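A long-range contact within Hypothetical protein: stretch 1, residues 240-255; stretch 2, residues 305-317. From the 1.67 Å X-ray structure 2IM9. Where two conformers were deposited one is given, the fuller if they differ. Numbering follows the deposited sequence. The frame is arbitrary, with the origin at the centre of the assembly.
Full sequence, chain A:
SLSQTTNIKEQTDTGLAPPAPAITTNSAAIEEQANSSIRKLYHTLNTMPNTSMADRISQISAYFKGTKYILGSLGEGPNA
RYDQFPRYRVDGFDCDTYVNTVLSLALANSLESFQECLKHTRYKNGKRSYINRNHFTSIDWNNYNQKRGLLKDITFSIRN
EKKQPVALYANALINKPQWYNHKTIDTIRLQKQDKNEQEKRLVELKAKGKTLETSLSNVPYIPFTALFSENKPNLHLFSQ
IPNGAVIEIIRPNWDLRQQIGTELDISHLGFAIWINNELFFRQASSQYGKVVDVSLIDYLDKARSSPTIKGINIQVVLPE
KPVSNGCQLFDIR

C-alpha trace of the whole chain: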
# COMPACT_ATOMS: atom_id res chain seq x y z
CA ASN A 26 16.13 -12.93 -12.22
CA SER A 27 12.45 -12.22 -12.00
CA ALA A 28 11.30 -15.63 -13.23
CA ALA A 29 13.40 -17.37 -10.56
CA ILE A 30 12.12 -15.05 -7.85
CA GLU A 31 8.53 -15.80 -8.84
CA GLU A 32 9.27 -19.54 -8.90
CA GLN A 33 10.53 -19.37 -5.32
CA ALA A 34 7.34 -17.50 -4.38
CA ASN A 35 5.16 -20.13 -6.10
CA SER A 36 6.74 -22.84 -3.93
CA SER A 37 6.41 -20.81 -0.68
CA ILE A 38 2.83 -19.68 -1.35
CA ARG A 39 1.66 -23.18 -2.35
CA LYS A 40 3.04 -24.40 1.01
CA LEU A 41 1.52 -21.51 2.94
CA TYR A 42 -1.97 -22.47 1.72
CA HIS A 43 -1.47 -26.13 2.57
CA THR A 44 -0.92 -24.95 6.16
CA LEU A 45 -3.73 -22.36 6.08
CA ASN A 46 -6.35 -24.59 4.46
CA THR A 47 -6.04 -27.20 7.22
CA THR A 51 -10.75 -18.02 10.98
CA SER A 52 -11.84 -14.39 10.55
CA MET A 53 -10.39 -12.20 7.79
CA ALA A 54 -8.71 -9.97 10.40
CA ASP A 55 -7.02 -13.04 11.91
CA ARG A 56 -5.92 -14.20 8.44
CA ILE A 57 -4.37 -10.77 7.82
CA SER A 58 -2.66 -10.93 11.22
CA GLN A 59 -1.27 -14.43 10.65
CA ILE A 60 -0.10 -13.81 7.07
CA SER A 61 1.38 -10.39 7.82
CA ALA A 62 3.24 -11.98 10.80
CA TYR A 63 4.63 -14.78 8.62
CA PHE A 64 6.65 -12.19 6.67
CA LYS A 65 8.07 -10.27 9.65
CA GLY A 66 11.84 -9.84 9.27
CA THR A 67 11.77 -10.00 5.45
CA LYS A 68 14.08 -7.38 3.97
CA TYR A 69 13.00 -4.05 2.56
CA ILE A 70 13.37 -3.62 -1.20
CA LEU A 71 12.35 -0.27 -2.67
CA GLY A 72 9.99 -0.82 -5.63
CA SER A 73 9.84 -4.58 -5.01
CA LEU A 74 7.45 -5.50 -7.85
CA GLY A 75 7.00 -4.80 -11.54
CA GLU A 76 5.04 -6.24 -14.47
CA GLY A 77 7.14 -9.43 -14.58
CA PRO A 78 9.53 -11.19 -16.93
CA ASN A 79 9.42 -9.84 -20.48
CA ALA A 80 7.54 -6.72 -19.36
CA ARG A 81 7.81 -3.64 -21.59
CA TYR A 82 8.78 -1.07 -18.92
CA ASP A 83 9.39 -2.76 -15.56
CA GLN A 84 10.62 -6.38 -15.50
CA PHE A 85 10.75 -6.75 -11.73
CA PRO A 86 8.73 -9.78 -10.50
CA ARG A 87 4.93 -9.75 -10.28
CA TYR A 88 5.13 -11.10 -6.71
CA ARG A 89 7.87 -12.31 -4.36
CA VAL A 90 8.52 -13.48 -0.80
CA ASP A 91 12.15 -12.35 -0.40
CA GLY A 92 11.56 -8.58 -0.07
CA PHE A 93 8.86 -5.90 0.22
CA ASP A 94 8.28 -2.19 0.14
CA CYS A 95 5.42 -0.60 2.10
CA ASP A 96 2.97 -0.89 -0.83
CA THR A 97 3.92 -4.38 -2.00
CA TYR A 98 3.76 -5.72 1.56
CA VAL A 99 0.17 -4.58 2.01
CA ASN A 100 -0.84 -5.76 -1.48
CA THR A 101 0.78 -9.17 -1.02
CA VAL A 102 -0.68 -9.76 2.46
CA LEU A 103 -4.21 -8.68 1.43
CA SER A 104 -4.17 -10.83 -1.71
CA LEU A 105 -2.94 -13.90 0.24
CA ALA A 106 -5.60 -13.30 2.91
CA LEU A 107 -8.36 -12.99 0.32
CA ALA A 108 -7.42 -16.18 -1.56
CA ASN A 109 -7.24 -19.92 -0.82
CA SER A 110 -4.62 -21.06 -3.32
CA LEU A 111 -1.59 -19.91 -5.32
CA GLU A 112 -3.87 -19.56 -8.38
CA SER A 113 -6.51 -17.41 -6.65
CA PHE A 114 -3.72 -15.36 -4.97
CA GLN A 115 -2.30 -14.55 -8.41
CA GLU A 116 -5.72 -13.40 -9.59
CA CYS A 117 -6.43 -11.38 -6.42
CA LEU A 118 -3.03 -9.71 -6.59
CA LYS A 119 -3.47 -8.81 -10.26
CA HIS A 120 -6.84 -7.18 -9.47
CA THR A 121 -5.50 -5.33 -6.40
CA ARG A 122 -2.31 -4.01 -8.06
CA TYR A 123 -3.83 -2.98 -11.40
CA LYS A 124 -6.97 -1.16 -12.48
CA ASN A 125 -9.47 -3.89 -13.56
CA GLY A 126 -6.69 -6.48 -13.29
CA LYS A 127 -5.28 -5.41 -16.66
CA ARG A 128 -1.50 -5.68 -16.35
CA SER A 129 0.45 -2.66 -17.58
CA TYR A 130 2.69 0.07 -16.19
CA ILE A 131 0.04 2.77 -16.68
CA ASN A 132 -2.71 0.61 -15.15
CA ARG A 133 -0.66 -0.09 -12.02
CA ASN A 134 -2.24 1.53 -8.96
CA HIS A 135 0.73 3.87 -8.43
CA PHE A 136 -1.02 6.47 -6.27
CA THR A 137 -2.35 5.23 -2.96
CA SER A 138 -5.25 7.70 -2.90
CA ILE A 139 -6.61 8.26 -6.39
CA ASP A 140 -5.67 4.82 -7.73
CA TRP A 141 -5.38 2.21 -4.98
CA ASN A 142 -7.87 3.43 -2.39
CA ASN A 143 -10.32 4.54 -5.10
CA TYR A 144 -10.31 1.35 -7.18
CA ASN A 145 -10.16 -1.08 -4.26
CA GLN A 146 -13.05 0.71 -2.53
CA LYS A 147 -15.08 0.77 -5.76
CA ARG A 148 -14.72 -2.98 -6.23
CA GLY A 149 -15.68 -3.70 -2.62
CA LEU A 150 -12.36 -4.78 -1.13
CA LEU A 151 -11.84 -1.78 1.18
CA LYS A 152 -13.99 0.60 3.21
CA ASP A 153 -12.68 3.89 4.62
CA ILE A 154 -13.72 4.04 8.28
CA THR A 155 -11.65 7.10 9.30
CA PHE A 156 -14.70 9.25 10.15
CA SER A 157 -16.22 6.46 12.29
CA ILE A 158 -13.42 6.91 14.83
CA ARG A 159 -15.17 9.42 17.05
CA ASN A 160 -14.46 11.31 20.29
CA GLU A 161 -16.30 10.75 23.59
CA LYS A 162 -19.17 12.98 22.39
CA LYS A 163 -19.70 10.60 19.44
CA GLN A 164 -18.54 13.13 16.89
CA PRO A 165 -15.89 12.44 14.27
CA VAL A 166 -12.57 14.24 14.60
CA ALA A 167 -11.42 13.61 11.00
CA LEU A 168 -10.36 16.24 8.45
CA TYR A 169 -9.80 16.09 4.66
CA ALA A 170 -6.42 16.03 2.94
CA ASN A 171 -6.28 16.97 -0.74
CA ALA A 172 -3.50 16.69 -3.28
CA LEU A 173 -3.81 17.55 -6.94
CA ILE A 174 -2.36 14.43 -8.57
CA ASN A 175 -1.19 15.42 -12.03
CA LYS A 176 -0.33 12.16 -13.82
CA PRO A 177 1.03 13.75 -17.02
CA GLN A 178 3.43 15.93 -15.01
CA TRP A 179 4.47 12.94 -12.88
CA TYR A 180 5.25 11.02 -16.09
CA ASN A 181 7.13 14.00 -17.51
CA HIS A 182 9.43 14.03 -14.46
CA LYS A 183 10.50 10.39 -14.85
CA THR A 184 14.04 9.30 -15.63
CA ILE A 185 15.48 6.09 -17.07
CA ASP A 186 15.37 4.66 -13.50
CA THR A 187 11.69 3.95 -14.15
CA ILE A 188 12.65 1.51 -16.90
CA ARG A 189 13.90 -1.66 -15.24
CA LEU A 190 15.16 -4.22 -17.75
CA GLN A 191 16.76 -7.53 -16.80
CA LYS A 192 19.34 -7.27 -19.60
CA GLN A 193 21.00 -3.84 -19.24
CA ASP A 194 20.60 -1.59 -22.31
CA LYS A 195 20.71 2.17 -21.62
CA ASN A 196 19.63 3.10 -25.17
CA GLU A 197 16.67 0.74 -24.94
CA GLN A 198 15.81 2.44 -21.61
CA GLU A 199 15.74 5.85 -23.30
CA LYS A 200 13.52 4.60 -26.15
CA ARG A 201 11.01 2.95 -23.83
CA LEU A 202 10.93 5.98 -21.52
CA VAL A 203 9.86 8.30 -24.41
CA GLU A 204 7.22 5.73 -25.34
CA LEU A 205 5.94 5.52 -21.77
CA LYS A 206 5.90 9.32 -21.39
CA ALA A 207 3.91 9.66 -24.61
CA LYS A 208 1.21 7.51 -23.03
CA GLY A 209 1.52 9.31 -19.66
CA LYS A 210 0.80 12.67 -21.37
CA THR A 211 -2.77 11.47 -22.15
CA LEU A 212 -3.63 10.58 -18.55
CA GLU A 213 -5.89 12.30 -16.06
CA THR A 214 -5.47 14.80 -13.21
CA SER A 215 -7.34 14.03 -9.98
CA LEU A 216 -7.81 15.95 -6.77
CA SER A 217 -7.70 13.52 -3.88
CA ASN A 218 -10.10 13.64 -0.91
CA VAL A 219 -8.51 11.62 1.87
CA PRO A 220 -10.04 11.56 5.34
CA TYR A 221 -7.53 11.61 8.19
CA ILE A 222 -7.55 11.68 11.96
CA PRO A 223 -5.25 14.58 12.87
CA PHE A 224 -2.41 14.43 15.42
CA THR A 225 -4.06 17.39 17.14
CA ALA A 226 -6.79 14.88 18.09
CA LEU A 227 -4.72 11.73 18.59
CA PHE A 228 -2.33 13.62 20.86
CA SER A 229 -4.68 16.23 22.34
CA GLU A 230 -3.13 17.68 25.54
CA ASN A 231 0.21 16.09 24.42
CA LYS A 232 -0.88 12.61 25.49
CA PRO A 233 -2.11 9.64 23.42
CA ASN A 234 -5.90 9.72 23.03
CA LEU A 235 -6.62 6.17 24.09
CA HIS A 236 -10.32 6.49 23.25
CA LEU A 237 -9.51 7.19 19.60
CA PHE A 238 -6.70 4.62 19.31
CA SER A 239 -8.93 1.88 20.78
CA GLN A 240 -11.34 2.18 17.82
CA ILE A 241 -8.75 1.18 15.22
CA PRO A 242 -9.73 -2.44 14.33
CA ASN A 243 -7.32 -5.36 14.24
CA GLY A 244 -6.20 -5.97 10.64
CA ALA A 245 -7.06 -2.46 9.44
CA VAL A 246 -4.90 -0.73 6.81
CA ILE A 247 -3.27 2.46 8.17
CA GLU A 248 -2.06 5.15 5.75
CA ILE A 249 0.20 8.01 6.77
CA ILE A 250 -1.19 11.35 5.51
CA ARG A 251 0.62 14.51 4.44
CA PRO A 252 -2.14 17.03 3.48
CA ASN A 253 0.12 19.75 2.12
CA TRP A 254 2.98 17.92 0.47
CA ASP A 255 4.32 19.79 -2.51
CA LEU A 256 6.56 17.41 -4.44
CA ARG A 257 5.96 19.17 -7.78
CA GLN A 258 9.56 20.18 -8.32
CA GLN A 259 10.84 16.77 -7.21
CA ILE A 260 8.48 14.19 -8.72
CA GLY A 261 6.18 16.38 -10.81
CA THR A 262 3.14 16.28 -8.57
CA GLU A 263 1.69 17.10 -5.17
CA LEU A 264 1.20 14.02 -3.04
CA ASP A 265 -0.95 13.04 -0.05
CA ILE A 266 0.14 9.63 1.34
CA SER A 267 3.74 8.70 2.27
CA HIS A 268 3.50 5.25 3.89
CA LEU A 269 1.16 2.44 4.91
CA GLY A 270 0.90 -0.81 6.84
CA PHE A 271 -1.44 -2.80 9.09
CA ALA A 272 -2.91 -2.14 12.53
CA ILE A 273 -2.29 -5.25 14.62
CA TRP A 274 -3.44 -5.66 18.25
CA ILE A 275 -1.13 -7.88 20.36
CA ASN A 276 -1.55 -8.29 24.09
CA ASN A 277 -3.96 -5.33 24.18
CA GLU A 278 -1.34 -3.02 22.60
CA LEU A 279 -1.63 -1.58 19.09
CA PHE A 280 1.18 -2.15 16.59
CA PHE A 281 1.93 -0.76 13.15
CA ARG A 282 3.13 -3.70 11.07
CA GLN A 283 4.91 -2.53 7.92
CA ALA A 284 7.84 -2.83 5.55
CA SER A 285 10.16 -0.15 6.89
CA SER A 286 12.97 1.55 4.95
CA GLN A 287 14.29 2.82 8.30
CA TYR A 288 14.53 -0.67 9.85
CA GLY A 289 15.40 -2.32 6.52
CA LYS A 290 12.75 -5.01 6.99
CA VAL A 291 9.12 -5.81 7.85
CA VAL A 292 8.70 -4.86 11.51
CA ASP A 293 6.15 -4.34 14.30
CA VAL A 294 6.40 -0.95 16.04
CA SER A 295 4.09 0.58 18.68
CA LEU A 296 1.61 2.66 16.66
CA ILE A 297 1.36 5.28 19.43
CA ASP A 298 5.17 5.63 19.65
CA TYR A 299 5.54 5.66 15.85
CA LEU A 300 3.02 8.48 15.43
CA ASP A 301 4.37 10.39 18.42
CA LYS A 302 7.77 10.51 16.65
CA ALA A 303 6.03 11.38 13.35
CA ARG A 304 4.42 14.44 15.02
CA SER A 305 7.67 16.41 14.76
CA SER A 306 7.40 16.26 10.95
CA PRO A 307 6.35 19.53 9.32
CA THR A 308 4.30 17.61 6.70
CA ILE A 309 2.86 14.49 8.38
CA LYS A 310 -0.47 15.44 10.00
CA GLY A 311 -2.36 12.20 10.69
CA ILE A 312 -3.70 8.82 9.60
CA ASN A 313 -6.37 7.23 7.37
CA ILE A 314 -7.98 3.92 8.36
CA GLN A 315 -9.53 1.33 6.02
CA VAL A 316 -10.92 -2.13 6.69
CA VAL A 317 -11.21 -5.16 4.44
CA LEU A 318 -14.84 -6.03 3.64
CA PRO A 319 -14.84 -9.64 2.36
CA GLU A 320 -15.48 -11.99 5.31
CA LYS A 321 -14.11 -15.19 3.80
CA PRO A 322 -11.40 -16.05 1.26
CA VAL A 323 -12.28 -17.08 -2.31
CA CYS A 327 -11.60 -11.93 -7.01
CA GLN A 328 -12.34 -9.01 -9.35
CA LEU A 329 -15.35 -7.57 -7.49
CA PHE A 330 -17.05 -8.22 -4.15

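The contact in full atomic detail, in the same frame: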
# COMPACT_ATOMS: atom_id res chain seq x y z
N GLN A 240 -10.35 2.44 18.86
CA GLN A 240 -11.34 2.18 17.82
C GLN A 240 -10.74 1.71 16.49
O GLN A 240 -11.47 1.39 15.55
CB GLN A 240 -12.22 3.42 17.56
CG GLN A 240 -13.10 3.79 18.74
CD GLN A 240 -13.72 5.16 18.55
OE1 GLN A 240 -14.57 5.35 17.67
NE2 GLN A 240 -13.30 6.13 19.35
N ILE A 241 -9.42 1.67 16.42
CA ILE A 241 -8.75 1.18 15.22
C ILE A 241 -8.84 -0.35 15.28
O ILE A 241 -8.33 -0.95 16.23
CB ILE A 241 -7.29 1.67 15.17
CG1 ILE A 241 -7.24 3.21 15.16
CG2 ILE A 241 -6.55 1.04 13.98
CD1 ILE A 241 -5.83 3.81 15.24
N PRO A 242 -9.49 -0.98 14.29
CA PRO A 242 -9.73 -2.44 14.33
C PRO A 242 -8.48 -3.24 14.01
O PRO A 242 -7.66 -2.83 13.21
CB PRO A 242 -10.75 -2.67 13.20
CG PRO A 242 -11.16 -1.35 12.70
CD PRO A 242 -10.08 -0.36 13.10
N ASN A 243 -8.36 -4.42 14.62
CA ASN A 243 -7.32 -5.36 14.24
C ASN A 243 -7.42 -5.67 12.74
O ASN A 243 -8.52 -5.92 12.22
CB ASN A 243 -7.44 -6.65 15.06
CG ASN A 243 -6.24 -7.55 14.90
OD1 ASN A 243 -5.09 -7.13 15.06
ND2 ASN A 243 -6.49 -8.82 14.57
N GLY A 244 -6.27 -5.64 12.06
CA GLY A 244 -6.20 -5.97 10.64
C GLY A 244 -6.55 -4.81 9.72
O GLY A 244 -6.63 -4.99 8.50
N ALA A 245 -6.76 -3.62 10.29
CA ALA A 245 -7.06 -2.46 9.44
C ALA A 245 -5.79 -2.04 8.66
O ALA A 245 -4.66 -2.40 9.04
CB ALA A 245 -7.58 -1.30 10.27
N VAL A 246 -6.00 -1.32 7.56
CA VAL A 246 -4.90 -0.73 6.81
C VAL A 246 -4.77 0.71 7.26
O VAL A 246 -5.77 1.46 7.24
CB VAL A 246 -5.19 -0.77 5.28
CG1 VAL A 246 -4.14 0.03 4.52
CG2 VAL A 246 -5.26 -2.26 4.78
N ILE A 247 -3.56 1.08 7.71
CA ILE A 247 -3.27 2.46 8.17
C ILE A 247 -2.38 3.16 7.16
O ILE A 247 -1.31 2.64 6.82
CB ILE A 247 -2.49 2.44 9.52
CG1 ILE A 247 -3.33 1.78 10.62
CG2 ILE A 247 -2.10 3.85 9.93
CD1 ILE A 247 -2.49 1.46 11.85
N GLU A 248 -2.84 4.31 6.66
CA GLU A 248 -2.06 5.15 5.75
C GLU A 248 -1.61 6.44 6.42
O GLU A 248 -2.37 7.07 7.17
CB GLU A 248 -2.87 5.47 4.48
CG GLU A 248 -3.18 4.23 3.66
CD GLU A 248 -4.24 4.42 2.58
OE1 GLU A 248 -4.83 5.52 2.49
OE2 GLU A 248 -4.44 3.46 1.80
N ILE A 249 -0.37 6.83 6.14
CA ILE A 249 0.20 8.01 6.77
C ILE A 249 -0.02 9.21 5.84
O ILE A 249 0.40 9.16 4.69
CB ILE A 249 1.72 7.81 7.06
CG1 ILE A 249 1.97 6.58 7.94
CG2 ILE A 249 2.32 9.10 7.63
CD1 ILE A 249 1.17 6.53 9.25
N ILE A 250 -0.65 10.27 6.35
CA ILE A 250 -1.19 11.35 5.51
C ILE A 250 -0.43 12.65 5.65
O ILE A 250 -0.17 13.11 6.78
CB ILE A 250 -2.71 11.59 5.85
CG1 ILE A 250 -3.50 10.26 5.79
CG2 ILE A 250 -3.31 12.67 4.93
CD1 ILE A 250 -3.36 9.48 4.48
N ARG A 251 -0.07 13.23 4.51
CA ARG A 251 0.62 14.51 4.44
C ARG A 251 -0.24 15.43 3.56
O ARG A 251 -0.11 15.41 2.33
CB ARG A 251 2.01 14.31 3.85
CG ARG A 251 2.90 13.37 4.65
CD ARG A 251 4.33 13.47 4.26
NE ARG A 251 5.10 12.33 4.71
CZ ARG A 251 6.40 12.38 4.98
NH1 ARG A 251 7.06 13.54 4.87
NH2 ARG A 251 7.05 11.28 5.36
N PRO A 252 -1.13 16.23 4.19
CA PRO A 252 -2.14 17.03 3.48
C PRO A 252 -1.55 18.09 2.57
O PRO A 252 -2.16 18.43 1.55
CB PRO A 252 -2.93 17.73 4.59
CG PRO A 252 -2.62 16.96 5.82
CD PRO A 252 -1.26 16.37 5.65
N ASN A 253 -0.39 18.64 2.92
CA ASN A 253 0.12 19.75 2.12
C ASN A 253 1.55 19.46 1.74
O ASN A 253 2.50 20.05 2.32
CB ASN A 253 -0.08 21.09 2.85
CG ASN A 253 -1.55 21.53 2.89
OD1 ASN A 253 -2.18 21.55 3.95
ND2 ASN A 253 -2.10 21.87 1.72
N TRP A 254 1.69 18.53 0.80
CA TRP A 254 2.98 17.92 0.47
C TRP A 254 3.35 18.21 -0.97
O TRP A 254 2.96 17.49 -1.89
CB TRP A 254 2.97 16.41 0.74
CG TRP A 254 4.35 15.85 1.00
CD1 TRP A 254 5.46 16.54 1.42
CD2 TRP A 254 4.76 14.48 0.87
NE1 TRP A 254 6.53 15.68 1.55
CE2 TRP A 254 6.12 14.41 1.23
CE3 TRP A 254 4.09 13.30 0.49
CZ2 TRP A 254 6.85 13.21 1.22
CZ3 TRP A 254 4.82 12.10 0.48
CH2 TRP A 254 6.18 12.07 0.84
N ASP A 255 4.10 19.28 -1.15
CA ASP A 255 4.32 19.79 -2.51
C ASP A 255 5.59 19.19 -3.09
O ASP A 255 6.70 19.69 -2.87
CB ASP A 255 4.31 21.33 -2.54
CG ASP A 255 4.24 21.90 -3.97
OD1 ASP A 255 4.51 21.15 -4.94
OD2 ASP A 255 3.91 23.11 -4.13
N SER A 305 6.67 15.35 14.91
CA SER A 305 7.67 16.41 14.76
C SER A 305 7.87 16.79 13.28
O SER A 305 8.46 17.83 12.97
CB SER A 305 8.99 16.02 15.42
OG SER A 305 9.46 14.78 14.95
N SER A 306 7.36 15.96 12.38
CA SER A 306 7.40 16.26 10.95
C SER A 306 6.59 17.51 10.58
O SER A 306 5.44 17.67 11.02
CB SER A 306 6.89 15.06 10.15
OG SER A 306 6.66 15.43 8.79
N PRO A 307 7.16 18.41 9.76
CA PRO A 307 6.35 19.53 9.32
C PRO A 307 5.19 19.13 8.40
O PRO A 307 4.21 19.86 8.30
CB PRO A 307 7.35 20.41 8.56
CG PRO A 307 8.40 19.48 8.11
CD PRO A 307 8.52 18.45 9.20
N THR A 308 5.29 17.97 7.74
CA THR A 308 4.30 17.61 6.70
C THR A 308 3.34 16.48 7.06
O THR A 308 2.24 16.42 6.52
CB THR A 308 5.00 17.23 5.38
OG1 THR A 308 5.96 16.20 5.64
CG2 THR A 308 5.74 18.45 4.81
N ILE A 309 3.76 15.59 7.96
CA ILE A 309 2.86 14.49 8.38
C ILE A 309 1.85 15.04 9.39
O ILE A 309 2.24 15.64 10.39
CB ILE A 309 3.63 13.31 9.00
CG1 ILE A 309 4.69 12.77 8.02
CG2 ILE A 309 2.64 12.19 9.40
CD1 ILE A 309 5.70 11.80 8.69
N LYS A 310 0.56 14.85 9.13
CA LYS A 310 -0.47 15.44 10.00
C LYS A 310 -1.47 14.44 10.58
O LYS A 310 -2.30 14.82 11.42
CB LYS A 310 -1.25 16.56 9.28
CG LYS A 310 -0.40 17.79 8.92
CD LYS A 310 0.08 18.53 10.16
CE LYS A 310 1.04 19.66 9.80
NZ LYS A 310 1.46 20.40 11.02
N GLY A 311 -1.46 13.21 10.10
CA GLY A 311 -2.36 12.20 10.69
C GLY A 311 -2.47 10.90 9.92
O GLY A 311 -1.60 10.57 9.10
N ILE A 312 -3.54 10.16 10.20
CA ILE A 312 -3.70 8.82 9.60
C ILE A 312 -5.09 8.55 9.00
O ILE A 312 -6.08 9.08 9.47
CB ILE A 312 -3.41 7.72 10.65
CG1 ILE A 312 -4.37 7.80 11.85
CG2 ILE A 312 -1.93 7.76 11.05
CD1 ILE A 312 -4.19 6.62 12.84
N ASN A 313 -5.12 7.70 7.98
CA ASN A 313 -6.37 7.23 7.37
C ASN A 313 -6.50 5.75 7.71
O ASN A 313 -5.49 5.05 7.76
CB ASN A 313 -6.33 7.48 5.85
CG ASN A 313 -7.50 6.85 5.10
OD1 ASN A 313 -7.51 5.65 4.81
ND2 ASN A 313 -8.48 7.66 4.76
N ILE A 314 -7.74 5.31 7.95
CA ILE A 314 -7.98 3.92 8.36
C ILE A 314 -9.01 3.28 7.43
O ILE A 314 -10.10 3.81 7.23
CB ILE A 314 -8.49 3.81 9.83
CG1 ILE A 314 -7.56 4.54 10.82
CG2 ILE A 314 -8.62 2.35 10.26
CD1 ILE A 314 -7.90 6.00 11.04
N GLN A 315 -8.64 2.12 6.88
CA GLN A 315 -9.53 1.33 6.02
C GLN A 315 -9.63 -0.08 6.56
O GLN A 315 -8.71 -0.59 7.20
CB GLN A 315 -8.98 1.28 4.62
CG GLN A 315 -9.09 2.60 3.88
CD GLN A 315 -8.55 2.48 2.50
OE1 GLN A 315 -7.33 2.38 2.31
NE2 GLN A 315 -9.45 2.46 1.51
N VAL A 316 -10.77 -0.73 6.31
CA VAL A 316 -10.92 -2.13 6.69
C VAL A 316 -11.25 -2.95 5.46
O VAL A 316 -11.70 -2.42 4.45
CB VAL A 316 -12.01 -2.35 7.75
CG1 VAL A 316 -11.65 -1.65 9.06
CG2 VAL A 316 -13.37 -1.87 7.25
N VAL A 317 -10.96 -4.24 5.54
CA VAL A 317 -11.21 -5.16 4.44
C VAL A 317 -12.64 -5.68 4.62
O VAL A 317 -13.01 -6.10 5.72
CB VAL A 317 -10.21 -6.34 4.46
CG1 VAL A 317 -10.60 -7.44 3.45
CG2 VAL A 317 -8.80 -5.83 4.22
O HOH W 1 -9.40 -5.22 7.87
O HOH W 2 -5.98 3.38 4.88
O HOH W 3 1.45 18.57 5.09

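The apolar centre of this contact lies on one face of a pair of antiparallel strands, where Ile247, Ile249, Ile312 and Ile314 project together. Ile247 and Ile249 sit opposite Ile314 and Ile312 in non-hydrogen-bonded pairs. Ile312 CG2 lies 3.8 Å from CD1 of its partner Ile249, and also diagonally 4.1 Å from Ile247 CG2. Beta-branched isoleucine suits such a place, since it favours extended backbone and fills the space beside its neighbours. Ile309 extends the cluster beyond Ile249, its CG2 3.6 Å from Ile249 CG2, and Ile241 packs over it, its CD1 4.0 Å from Ile312 CD1.

Beyond Ile241 the chain makes a type II turn from Pro242 to Ala245, closed by a 3.2 Å hydrogen bond from Ala245 N to Pro242 O. Gly244 takes the positive phi (84°) that glycine tolerates best. Pro242 CG packs 3.7 Å from Val316 CG1, while Ala245 CB lies 3.8 Å from Ile314 CG2.

Backbone hydrogen bonds join the strands. Val246 N donates to Gln315 O (2.8 Å) and Gln315 N to Val246 O (3.0 Å); Glu248 N donates to Asn313 O (3.0 Å) and Asn313 N to Glu248 O (2.9 Å). At the next pair the ladder shifts: Ile250 N still donates to Gly311 O (2.9 Å), but Ile250 O receives Lys310 N (3.0 Å). Gly311 has phi/psi of 169/-161°, where a CB would jam against the preceding carbonyl oxygen, so glycine fits here.

The opposite face, bearing Val246, Glu248, Ile250, Asn313 and Gln315, is more polar. Ile250 CD1 packs 3.8 Å from Asn313 CB, using the aliphatic base of a polar side chain. The oxygen of water 2 lies 3.0 Å from Val246 O and 2.7 Å from Asn313 OD1, giving the buried amide oxygen a polar neighbour.

At the polar edge, Arg251 NH1 donates to Thr308 OG1 (3.0 Å), while Ile309 CG1 covers one face of the guanidinium, 3.4 Å from Arg251 NE. Arginine suits the place because its long side chain ends in a group that can donate hydrogen bonds while its flat face packs against an apolar carbon. Ser306 OG accepts from Thr308 N (3.1 Å) and Ile309 N (3.0 Å); a short hydroxyl side chain can reach back to such amides just along the chain. Finally, the oxygen of water 3 accepts from Asn253 N (2.8 Å) and donates to Thr308 O (2.7 Å), bridging the corner.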